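Local coordinates for abhydrolase domain-containing protein (Exiguobacterium antarcticum, PDB 5H3H), which probably hydrolyses carboxylic esters as an alpha/beta-hydrolase-fold esterase and may also act as a perhydrolase, at residues 87-97 against 113-123; 71-82 against 100-109. All coordinates share one frame; numbering follows the deposited sequence.

Contact 1 of 2, residues 87-97 against 113-123; sequences LTNVTLLGFSM and NVSKLILAGAA. With F50 (ethaneperoxoic acid), chain D.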
loop_
_atom_site.group_PDB
_atom_site.type_symbol
_atom_site.label_atom_id
_atom_site.label_comp_id
_atom_site.label_asym_id
_atom_site.label_seq_id
_atom_site.Cartn_x
_atom_site.Cartn_y
_atom_site.Cartn_z
ATOM N N LEU B 87 14.637 7.536 2.935
ATOM C CA LEU B 87 14.866 6.700 4.066
ATOM C C LEU B 87 14.369 5.304 3.740
ATOM O O LEU B 87 13.341 5.134 3.098
ATOM C CB LEU B 87 14.073 7.237 5.278
ATOM C CG LEU B 87 14.336 8.644 5.794
ATOM C CD1 LEU B 87 13.422 8.873 7.022
ATOM C CD2 LEU B 87 15.806 8.787 6.150
ATOM N N THR B 88 15.082 4.309 4.223
ATOM C CA THR B 88 14.565 2.904 4.331
ATOM C C THR B 88 14.934 2.254 5.657
ATOM O O THR B 88 15.672 2.837 6.475
ATOM C CB THR B 88 15.134 1.993 3.216
ATOM O OG1 THR B 88 16.568 2.049 3.245
ATOM C CG2 THR B 88 14.648 2.401 1.825
ATOM N N ASN B 89 14.375 1.075 5.932
ATOM C CA ASN B 89 14.591 0.377 7.202
ATOM C C ASN B 89 14.181 1.237 8.392
ATOM O O ASN B 89 14.828 1.201 9.443
ATOM C CB ASN B 89 16.061 -0.014 7.370
ATOM C CG ASN B 89 16.302 -0.872 8.605
ATOM O OD1 ASN B 89 15.480 -1.719 8.955
ATOM N ND2 ASN B 89 17.417 -0.626 9.302
ATOM N N VAL B 90 13.140 2.039 8.236
ATOM C CA VAL B 90 12.848 3.022 9.312
ATOM C C VAL B 90 12.118 2.313 10.437
ATOM O O VAL B 90 11.293 1.421 10.203
ATOM C CB VAL B 90 12.115 4.353 8.849
ATOM C CG1 VAL B 90 12.284 4.675 7.378
ATOM C CG2 VAL B 90 10.678 4.495 9.286
ATOM N N THR B 91 12.449 2.686 11.655
ATOM C CA THR B 91 11.531 2.414 12.776
ATOM C C THR B 91 10.559 3.568 12.891
ATOM O O THR B 91 10.975 4.693 13.015
ATOM C CB THR B 91 12.317 2.266 14.040
ATOM O OG1 THR B 91 13.144 1.124 13.875
ATOM C CG2 THR B 91 11.415 2.035 15.256
ATOM N N LEU B 92 9.293 3.287 12.725
ATOM C CA LEU B 92 8.256 4.311 12.748
ATOM C C LEU B 92 7.512 4.291 14.140
ATOM O O LEU B 92 6.868 3.310 14.489
ATOM C CB LEU B 92 7.320 3.997 11.577
ATOM C CG LEU B 92 6.179 4.971 11.386
ATOM C CD1 LEU B 92 6.717 6.347 11.094
ATOM C CD2 LEU B 92 5.223 4.489 10.338
ATOM N N LEU B 93 7.633 5.347 14.928
ATOM C CA LEU B 93 6.890 5.445 16.210
ATOM C C LEU B 93 5.802 6.514 16.112
ATOM O O LEU B 93 6.081 7.652 15.757
ATOM C CB LEU B 93 7.807 5.715 17.375
ATOM C CG LEU B 93 7.232 6.034 18.769
ATOM C CD1 LEU B 93 5.960 5.324 19.148
ATOM C CD2 LEU B 93 8.268 5.821 19.887
ATOM N N GLY B 94 4.568 6.136 16.449
ATOM C CA GLY B 94 3.527 7.095 16.546
ATOM C C GLY B 94 3.006 7.170 17.963
ATOM O O GLY B 94 2.682 6.133 18.534
ATOM N N PHE B 95 2.949 8.370 18.504
ATOM C CA PHE B 95 2.380 8.604 19.857
ATOM C C PHE B 95 1.019 9.246 19.666
ATOM O O PHE B 95 0.887 10.268 18.988
ATOM C CB PHE B 95 3.263 9.487 20.675
ATOM C CG PHE B 95 2.660 9.830 22.047
ATOM C CD1 PHE B 95 2.860 8.981 23.138
ATOM C CD2 PHE B 95 1.867 10.981 22.221
ATOM C CE1 PHE B 95 2.350 9.312 24.402
ATOM C CE2 PHE B 95 1.296 11.271 23.475
ATOM C CZ PHE B 95 1.525 10.421 24.537
ATOM N N SER B 96 -0.002 8.623 20.242
ATOM C CA SER B 96 -1.333 9.140 20.254
ATOM C C SER B 96 -1.882 9.385 18.836
ATOM O O SER B 96 -1.999 8.409 18.099
ATOM C CB SER B 96 -1.391 10.336 21.211
ATOM O OG SER B 96 -2.706 10.469 21.667
ATOM N N MET B 97 -2.235 10.603 18.461
ATOM C CA MET B 97 -2.684 10.842 17.080
ATOM C C MET B 97 -1.655 10.332 16.047
ATOM O O MET B 97 -2.035 9.872 14.967
ATOM C CB MET B 97 -2.939 12.327 16.853
ATOM C CG MET B 97 -3.659 12.639 15.534
ATOM S SD MET B 97 -4.032 14.384 15.356
ATOM C CE MET B 97 -2.384 15.115 15.381
ATOM N N ASN B 113 9.410 0.692 3.089
ATOM C CA ASN B 113 10.483 1.500 3.743
ATOM C C ASN B 113 10.571 1.329 5.239
ATOM O O ASN B 113 11.463 1.901 5.863
ATOM C CB ASN B 113 10.244 3.004 3.468
ATOM C CG ASN B 113 10.371 3.342 1.988
ATOM O OD1 ASN B 113 11.463 3.361 1.458
ATOM N ND2 ASN B 113 9.259 3.554 1.324
ATOM N N VAL B 114 9.626 0.604 5.822
ATOM C CA VAL B 114 9.508 0.513 7.328
ATOM C C VAL B 114 9.823 -0.889 7.834
ATOM O O VAL B 114 9.171 -1.851 7.467
ATOM C CB VAL B 114 8.087 0.844 7.809
ATOM C CG1 VAL B 114 7.938 0.732 9.340
ATOM C CG2 VAL B 114 7.688 2.206 7.328
ATOM N N SER B 115 10.808 -0.994 8.693
ATOM C CA SER B 115 11.156 -2.281 9.294
ATOM C C SER B 115 10.332 -2.632 10.560
ATOM O O SER B 115 10.031 -3.804 10.809
ATOM C CB SER B 115 12.619 -2.282 9.611
ATOM O OG SER B 115 12.852 -1.558 10.786
ATOM N N LYS B 116 9.980 -1.628 11.356
ATOM C CA LYS B 116 9.140 -1.851 12.541
ATOM C C LYS B 116 8.306 -0.629 12.918
ATOM O O LYS B 116 8.670 0.512 12.593
ATOM C CB LYS B 116 10.006 -2.303 13.689
ATOM C CG LYS B 116 11.020 -1.298 14.131
ATOM C CD LYS B 116 12.047 -1.915 15.085
ATOM C CE LYS B 116 13.034 -2.793 14.342
ATOM N NZ LYS B 116 13.998 -3.358 15.341
ATOM N N LEU B 117 7.188 -0.905 13.584
ATOM C CA LEU B 117 6.226 0.071 14.028
ATOM C C LEU B 117 6.127 0.056 15.552
ATOM O O LEU B 117 6.056 -1.007 16.146
ATOM C CB LEU B 117 4.848 -0.362 13.477
ATOM C CG LEU B 117 3.662 0.505 13.873
ATOM C CD1 LEU B 117 3.936 1.929 13.421
ATOM C CD2 LEU B 117 2.319 0.028 13.348
ATOM N N ILE B 118 6.079 1.216 16.172
ATOM C CA ILE B 118 5.828 1.332 17.585
ATOM C C ILE B 118 4.620 2.209 17.697
ATOM O O ILE B 118 4.555 3.239 17.026
ATOM C CB ILE B 118 6.993 1.978 18.340
ATOM C CG1 ILE B 118 8.281 1.182 18.087
ATOM C CG2 ILE B 118 6.663 2.103 19.836
ATOM C CD1 ILE B 118 9.564 1.951 18.351
ATOM N N LEU B 119 3.652 1.783 18.497
ATOM C CA LEU B 119 2.447 2.540 18.685
ATOM C C LEU B 119 2.414 2.838 20.189
ATOM O O LEU B 119 2.316 1.933 20.944
ATOM C CB LEU B 119 1.221 1.713 18.273
ATOM C CG LEU B 119 0.934 1.436 16.791
ATOM C CD1 LEU B 119 -0.246 0.504 16.660
ATOM C CD2 LEU B 119 0.602 2.719 16.082
ATOM N N ALA B 120 2.498 4.118 20.590
ATOM C CA ALA B 120 2.745 4.543 21.979
ATOM C C ALA B 120 1.546 5.361 22.396
ATOM O O ALA B 120 1.316 6.396 21.847
ATOM C CB ALA B 120 4.023 5.365 22.105
ATOM N N GLY B 121 0.717 4.853 23.326
ATOM C CA GLY B 121 -0.500 5.537 23.709
ATOM C C GLY B 121 -1.402 5.886 22.532
ATOM O O GLY B 121 -2.047 6.903 22.530
ATOM N N ALA B 122 -1.420 5.070 21.473
ATOM C CA ALA B 122 -1.977 5.483 20.205
ATOM C C ALA B 122 -3.506 5.686 20.227
ATOM O O ALA B 122 -4.246 4.925 20.873
ATOM C CB ALA B 122 -1.617 4.474 19.120
ATOM N N ALA B 123 -3.939 6.682 19.467
ATOM C CA ALA B 123 -5.350 6.964 19.213
ATOM C C ALA B 123 -5.869 6.047 18.111
ATOM O O ALA B 123 -6.200 6.453 17.003
ATOM C CB ALA B 123 -5.537 8.413 18.848
HETATM C C F50 D . -3.540 12.770 21.263
HETATM O OX1 F50 D . -1.494 13.587 22.567
HETATM O O F50 D . -3.017 12.825 20.169
HETATM O OXT F50 D . -2.650 12.753 22.435
HETATM C CH3 F50 D . -5.037 12.711 21.392
#

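Contact 2 of 2, residues 71-82 against 100-109; sequences YTTMASDINEVI and GIALKYLLNH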
loop_
_atom_site.group_PDB
_atom_site.type_symbol
_atom_site.label_atom_id
_atom_site.label_comp_id
_atom_site.label_asym_id
_atom_site.label_seq_id
_atom_site.Cartn_x
_atom_site.Cartn_y
_atom_site.Cartn_z
ATOM N N TYR B 71 -6.404 12.014 8.300
ATOM C CA TYR B 71 -5.225 11.099 8.420
ATOM C C TYR B 71 -4.716 10.727 7.044
ATOM O O TYR B 71 -3.511 10.527 6.879
ATOM C CB TYR B 71 -5.548 9.849 9.195
ATOM C CG TYR B 71 -5.721 10.024 10.712
ATOM C CD1 TYR B 71 -5.637 11.274 11.333
ATOM C CD2 TYR B 71 -6.037 8.947 11.513
ATOM C CE1 TYR B 71 -5.847 11.413 12.720
ATOM C CE2 TYR B 71 -6.238 9.086 12.897
ATOM C CZ TYR B 71 -6.151 10.330 13.480
ATOM O OH TYR B 71 -6.313 10.480 14.837
ATOM N N THR B 72 -5.613 10.647 6.051
ATOM C CA THR B 72 -5.151 10.385 4.670
ATOM C C THR B 72 -4.127 11.429 4.247
ATOM O O THR B 72 -3.034 11.066 3.882
ATOM C CB THR B 72 -6.294 10.321 3.642
ATOM O OG1 THR B 72 -7.150 9.210 3.957
ATOM C CG2 THR B 72 -5.735 10.162 2.194
ATOM N N THR B 73 -4.479 12.719 4.275
ATOM C CA THR B 73 -3.524 13.769 3.886
ATOM C C THR B 73 -2.294 13.770 4.793
ATOM O O THR B 73 -1.214 13.997 4.364
ATOM C CB THR B 73 -4.153 15.207 3.944
ATOM O OG1 THR B 73 -5.359 15.287 3.152
ATOM C CG2 THR B 73 -3.173 16.251 3.411
ATOM N N MET B 74 -2.476 13.604 6.091
ATOM C CA MET B 74 -1.331 13.572 7.050
ATOM C C MET B 74 -0.347 12.424 6.764
ATOM O O MET B 74 0.869 12.604 6.870
ATOM C CB MET B 74 -1.878 13.374 8.487
ATOM C CG MET B 74 -2.686 14.543 9.094
ATOM S SD MET B 74 -1.680 15.982 9.561
ATOM C CE MET B 74 -1.684 16.658 7.925
ATOM N N ALA B 75 -0.923 11.247 6.496
ATOM C CA ALA B 75 -0.176 10.070 6.103
ATOM C C ALA B 75 0.562 10.328 4.784
ATOM O O ALA B 75 1.724 9.908 4.636
ATOM C CB ALA B 75 -1.084 8.871 5.975
ATOM N N SER B 76 -0.086 11.060 3.871
ATOM C CA SER B 76 0.591 11.507 2.615
ATOM C C SER B 76 1.803 12.365 2.924
ATOM O O SER B 76 2.846 12.213 2.272
ATOM C CB SER B 76 -0.358 12.239 1.674
ATOM O OG SER B 76 0.355 12.618 0.518
ATOM N N ASP B 77 1.688 13.238 3.948
ATOM C CA ASP B 77 2.841 14.081 4.342
ATOM C C ASP B 77 3.940 13.223 4.858
ATOM O O ASP B 77 5.089 13.450 4.565
ATOM C CB ASP B 77 2.540 15.175 5.386
ATOM C CG ASP B 77 1.512 16.241 4.902
ATOM O OD1 ASP B 77 1.282 16.394 3.687
ATOM O OD2 ASP B 77 0.900 16.939 5.755
ATOM N N ILE B 78 3.604 12.198 5.633
ATOM C CA ILE B 78 4.665 11.297 6.105
ATOM C C ILE B 78 5.351 10.580 4.909
ATOM O O ILE B 78 6.554 10.443 4.929
ATOM C CB ILE B 78 4.174 10.278 7.119
ATOM C CG1 ILE B 78 3.562 11.038 8.338
ATOM C CG2 ILE B 78 5.292 9.326 7.530
ATOM C CD1 ILE B 78 4.352 12.218 8.852
ATOM N N ASN B 79 4.569 10.188 3.921
ATOM C CA ASN B 79 5.118 9.561 2.706
ATOM C C ASN B 79 6.101 10.475 2.063
ATOM O O ASN B 79 7.205 10.061 1.760
ATOM C CB ASN B 79 4.034 9.161 1.716
ATOM C CG ASN B 79 4.605 8.495 0.451
ATOM O OD1 ASN B 79 5.212 7.402 0.500
ATOM N ND2 ASN B 79 4.447 9.171 -0.677
ATOM N N GLU B 80 5.752 11.753 1.950
ATOM C CA GLU B 80 6.701 12.725 1.459
ATOM C C GLU B 80 7.980 12.842 2.286
ATOM O O GLU B 80 9.057 12.894 1.736
ATOM C CB GLU B 80 6.035 14.097 1.219
ATOM C CG GLU B 80 4.908 14.006 0.212
ATOM C CD GLU B 80 5.393 13.471 -1.131
ATOM O OE1 GLU B 80 6.512 13.909 -1.560
ATOM O OE2 GLU B 80 4.644 12.648 -1.722
ATOM N N VAL B 81 7.884 12.843 3.602
ATOM C CA VAL B 81 9.061 12.945 4.424
ATOM C C VAL B 81 10.036 11.813 4.090
ATOM O O VAL B 81 11.214 12.052 3.824
ATOM C CB VAL B 81 8.725 12.888 5.963
ATOM C CG1 VAL B 81 9.980 12.658 6.766
ATOM C CG2 VAL B 81 8.016 14.177 6.441
ATOM N N ILE B 82 9.525 10.598 4.121
ATOM C CA ILE B 82 10.325 9.380 3.926
ATOM C C ILE B 82 10.881 9.334 2.474
ATOM O O ILE B 82 12.077 9.105 2.305
ATOM C CB ILE B 82 9.473 8.147 4.309
ATOM C CG1 ILE B 82 9.472 8.021 5.850
ATOM C CG2 ILE B 82 9.960 6.843 3.689
ATOM C CD1 ILE B 82 8.439 7.066 6.401
ATOM N N GLY B 100 -2.269 6.774 15.045
ATOM C CA GLY B 100 -3.250 6.703 13.996
ATOM C C GLY B 100 -2.685 7.046 12.637
ATOM O O GLY B 100 -2.999 6.391 11.609
ATOM N N ILE B 101 -1.883 8.111 12.599
ATOM C CA ILE B 101 -1.270 8.550 11.326
ATOM C C ILE B 101 -0.261 7.517 10.827
ATOM O O ILE B 101 -0.169 7.260 9.617
ATOM C CB ILE B 101 -0.665 9.952 11.454
ATOM C CG1 ILE B 101 -1.767 10.998 11.772
ATOM C CG2 ILE B 101 0.134 10.337 10.195
ATOM C CD1 ILE B 101 -1.220 12.311 12.287
ATOM N N ALA B 102 0.543 6.971 11.727
ATOM C CA ALA B 102 1.468 5.910 11.359
ATOM C C ALA B 102 0.786 4.708 10.685
ATOM O O ALA B 102 1.265 4.241 9.674
ATOM C CB ALA B 102 2.235 5.458 12.576
ATOM N N LEU B 103 -0.312 4.220 11.239
ATOM C CA LEU B 103 -1.124 3.140 10.644
ATOM C C LEU B 103 -1.656 3.492 9.242
ATOM O O LEU B 103 -1.537 2.670 8.284
ATOM C CB LEU B 103 -2.280 2.728 11.578
ATOM C CG LEU B 103 -1.782 2.011 12.837
ATOM C CD1 LEU B 103 -2.779 2.069 13.993
ATOM C CD2 LEU B 103 -1.453 0.552 12.566
ATOM N N LYS B 104 -2.233 4.698 9.122
ATOM C CA LYS B 104 -2.822 5.149 7.881
ATOM C C LYS B 104 -1.743 5.235 6.789
ATOM O O LYS B 104 -2.020 4.925 5.623
ATOM C CB LYS B 104 -3.433 6.545 8.061
ATOM C CG LYS B 104 -4.338 7.034 6.936
ATOM C CD LYS B 104 -5.432 6.042 6.612
ATOM C CE LYS B 104 -6.742 6.725 6.228
ATOM N NZ LYS B 104 -7.852 5.748 6.481
ATOM N N TYR B 105 -0.559 5.700 7.190
ATOM C CA TYR B 105 0.576 5.773 6.316
ATOM C C TYR B 105 0.941 4.399 5.814
ATOM O O TYR B 105 1.241 4.215 4.587
ATOM C CB TYR B 105 1.777 6.332 7.033
ATOM C CG TYR B 105 3.051 5.983 6.282
ATOM C CD1 TYR B 105 3.391 6.612 5.071
ATOM C CD2 TYR B 105 3.882 4.950 6.739
ATOM C CE1 TYR B 105 4.558 6.273 4.373
ATOM C CE2 TYR B 105 5.012 4.600 6.059
ATOM C CZ TYR B 105 5.342 5.229 4.839
ATOM O OH TYR B 105 6.475 4.850 4.141
ATOM N N LEU B 106 0.971 3.436 6.739
ATOM C CA LEU B 106 1.251 2.021 6.296
ATOM C C LEU B 106 0.184 1.468 5.343
ATOM O O LEU B 106 0.536 0.793 4.361
ATOM C CB LEU B 106 1.437 1.092 7.469
ATOM C CG LEU B 106 2.793 0.762 8.099
ATOM C CD1 LEU B 106 4.056 1.409 7.555
ATOM C CD2 LEU B 106 2.719 0.834 9.619
ATOM N N LEU B 107 -1.088 1.724 5.637
ATOM C CA LEU B 107 -2.160 1.273 4.776
ATOM C C LEU B 107 -2.133 1.980 3.416
ATOM O O LEU B 107 -2.363 1.373 2.432
ATOM C CB LEU B 107 -3.546 1.488 5.397
ATOM C CG LEU B 107 -4.241 0.476 6.336
ATOM C CD1 LEU B 107 -3.491 -0.819 6.589
ATOM C CD2 LEU B 107 -4.654 1.184 7.619
ATOM N N ASN B 108 -1.925 3.276 3.399
ATOM C CA ASN B 108 -2.012 4.035 2.132
ATOM C C ASN B 108 -0.783 4.004 1.252
ATOM O O ASN B 108 -0.901 4.158 0.032
ATOM C CB ASN B 108 -2.474 5.468 2.374
ATOM C CG ASN B 108 -3.905 5.532 2.822
ATOM O OD1 ASN B 108 -4.584 4.520 2.918
ATOM N ND2 ASN B 108 -4.397 6.734 3.056
ATOM N N HIS B 109 0.379 3.804 1.860
ATOM C CA HIS B 109 1.605 3.763 1.127
ATOM C C HIS B 109 2.436 2.485 1.232
ATOM O O HIS B 109 3.495 2.446 0.655
ATOM C CB HIS B 109 2.408 4.963 1.527
ATOM C CG HIS B 109 1.645 6.220 1.369
ATOM N ND1 HIS B 109 1.697 6.980 0.221
ATOM C CD2 HIS B 109 0.726 6.807 2.176
ATOM C CE1 HIS B 109 0.877 8.010 0.346
ATOM N NE2 HIS B 109 0.283 7.933 1.527
HETATM O O HOH W 1 -2.367 8.893 2.309
HETATM O O HOH W 2 6.912 5.810 1.654
#

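Contact 1 of 2, residues 87-97 against 113-123
Ser96 is tied to the end of the neighbouring strand and to the loop that follows it from both sides of its backbone: its N donates to Ala120 O at 3.0 Å, and its O accepts from Ala123 N at 2.9 Å, the latter donor standing above the carbonyl plane. Between these bonds Ser96 takes the strained conformation phi 58°, psi -119°, as in a nucleophile elbow, and its side chain leaves the neighbouring segment and lies beside the bound ethaneperoxoic acid. The modelled approach of OG to that ligand is too short for an ordinary contact, and its nature remains doubtful. Met97 N, the first amide of the following helix, donates to the ligand O at 2.9 Å. Trp30 N and His248 NE2 also bond the ligand, and the ring of Phe95 turns an edge to its OX1.

Behind the elbow, strands 90-95 and 116-120 run parallel, 14° apart. Leu92 N reaches Lys116 O at 2.8 Å, nearly in line with the carbonyl, while Leu92 O accepts from Ile118 N; Gly94 repeats the scheme with Ile118 O and Ala120 N. On one face Leu93 lays CD1 on Ile118 CG2 at a tight 3.4 Å and on Ala120 CB at 3.5 Å. Thr91 OG1 lies against Lys116 CG on the same face, where helix 255-267 covers the sheet and Tyr265 O receives Lys116 NZ. The other face, with Leu92, Val114 and Leu117, packs under helix 97-109. A beta bulge between Val90 and Thr91 shifts the register, and Val90 O takes Ser115 N.

The backbone bonds to Ala120 and Ala123 hold Ser96 at the strand end and so place the amide of the next residue, Met97, beside the ligand, an arrangement consistent with a serine nucleophile beside an oxyanion hole that includes Met97 N.

Contact 2 of 2, residues 71-82 against 100-109
Thr72 O, Asn108 ND2 and His109 NE2 close round one water, which donates to the carbonyl at 2.8 Å and accepts from the amide at 3.1 Å. Beside it the His109 ring stacks on Asn79: Asn79 CB sits over one face of the His109 ring, 3.6 Å from its centroid, with the amide plane only 17° from that of the ring. A second water joins Asn79 OD1 to Tyr105 OH at 2.6 and 2.7 Å. Replacing His109 by an alanine would probably uncover the face of Asn79 that the ring covers, leave its amide held mainly by the second water and deprive the first water of one of its three partners.

Inward, the interface is apolar and packs knobs into holes. Ile101 fits among Tyr71, Met74, Ala75 and Ile78, its CG1 over a face of the Tyr71 ring. CG of Tyr105 stands opposite its backbone N (chi1 161°), which carries the ring out along helix 71-82 to Asn79 and Ile82, with Ile78 CG2 over one face. Ala75 CB meets Tyr105 N at 3.4 Å, and the helices approach to 8.3 Å while crossing at -75°. Helix 97-109 in turn lies on strand 114-120 through Tyr105 and Leu106, and Tyr71 reaches helix 186-198 at Ala195 and Leu196.

Overall arrangement
Contact 1 and contact 2 illustrate two ways of building one layered fold. Both are largely buried, but 87-97 against 113-123 lies inside the sheet, held by regular backbone bonds, whereas 71-82 against 100-109 joins two covering helices through side chains and waters, with no direct hydrogen bond across it. The outer edge of contact 2 holds partly exposed polar residues, and there Leu107 and Asn108 touch the second subunit. The elements interleave along the chain: helix 97-109 of contact 2 is the crossover linking the two parallel strands of contact 1. Leu87 N probably bonds Ile82 O where helix 71-85 runs on to strand 90-95, and the Tyr71 OH packs on Met97, bringing that helix close to the ligand pocket.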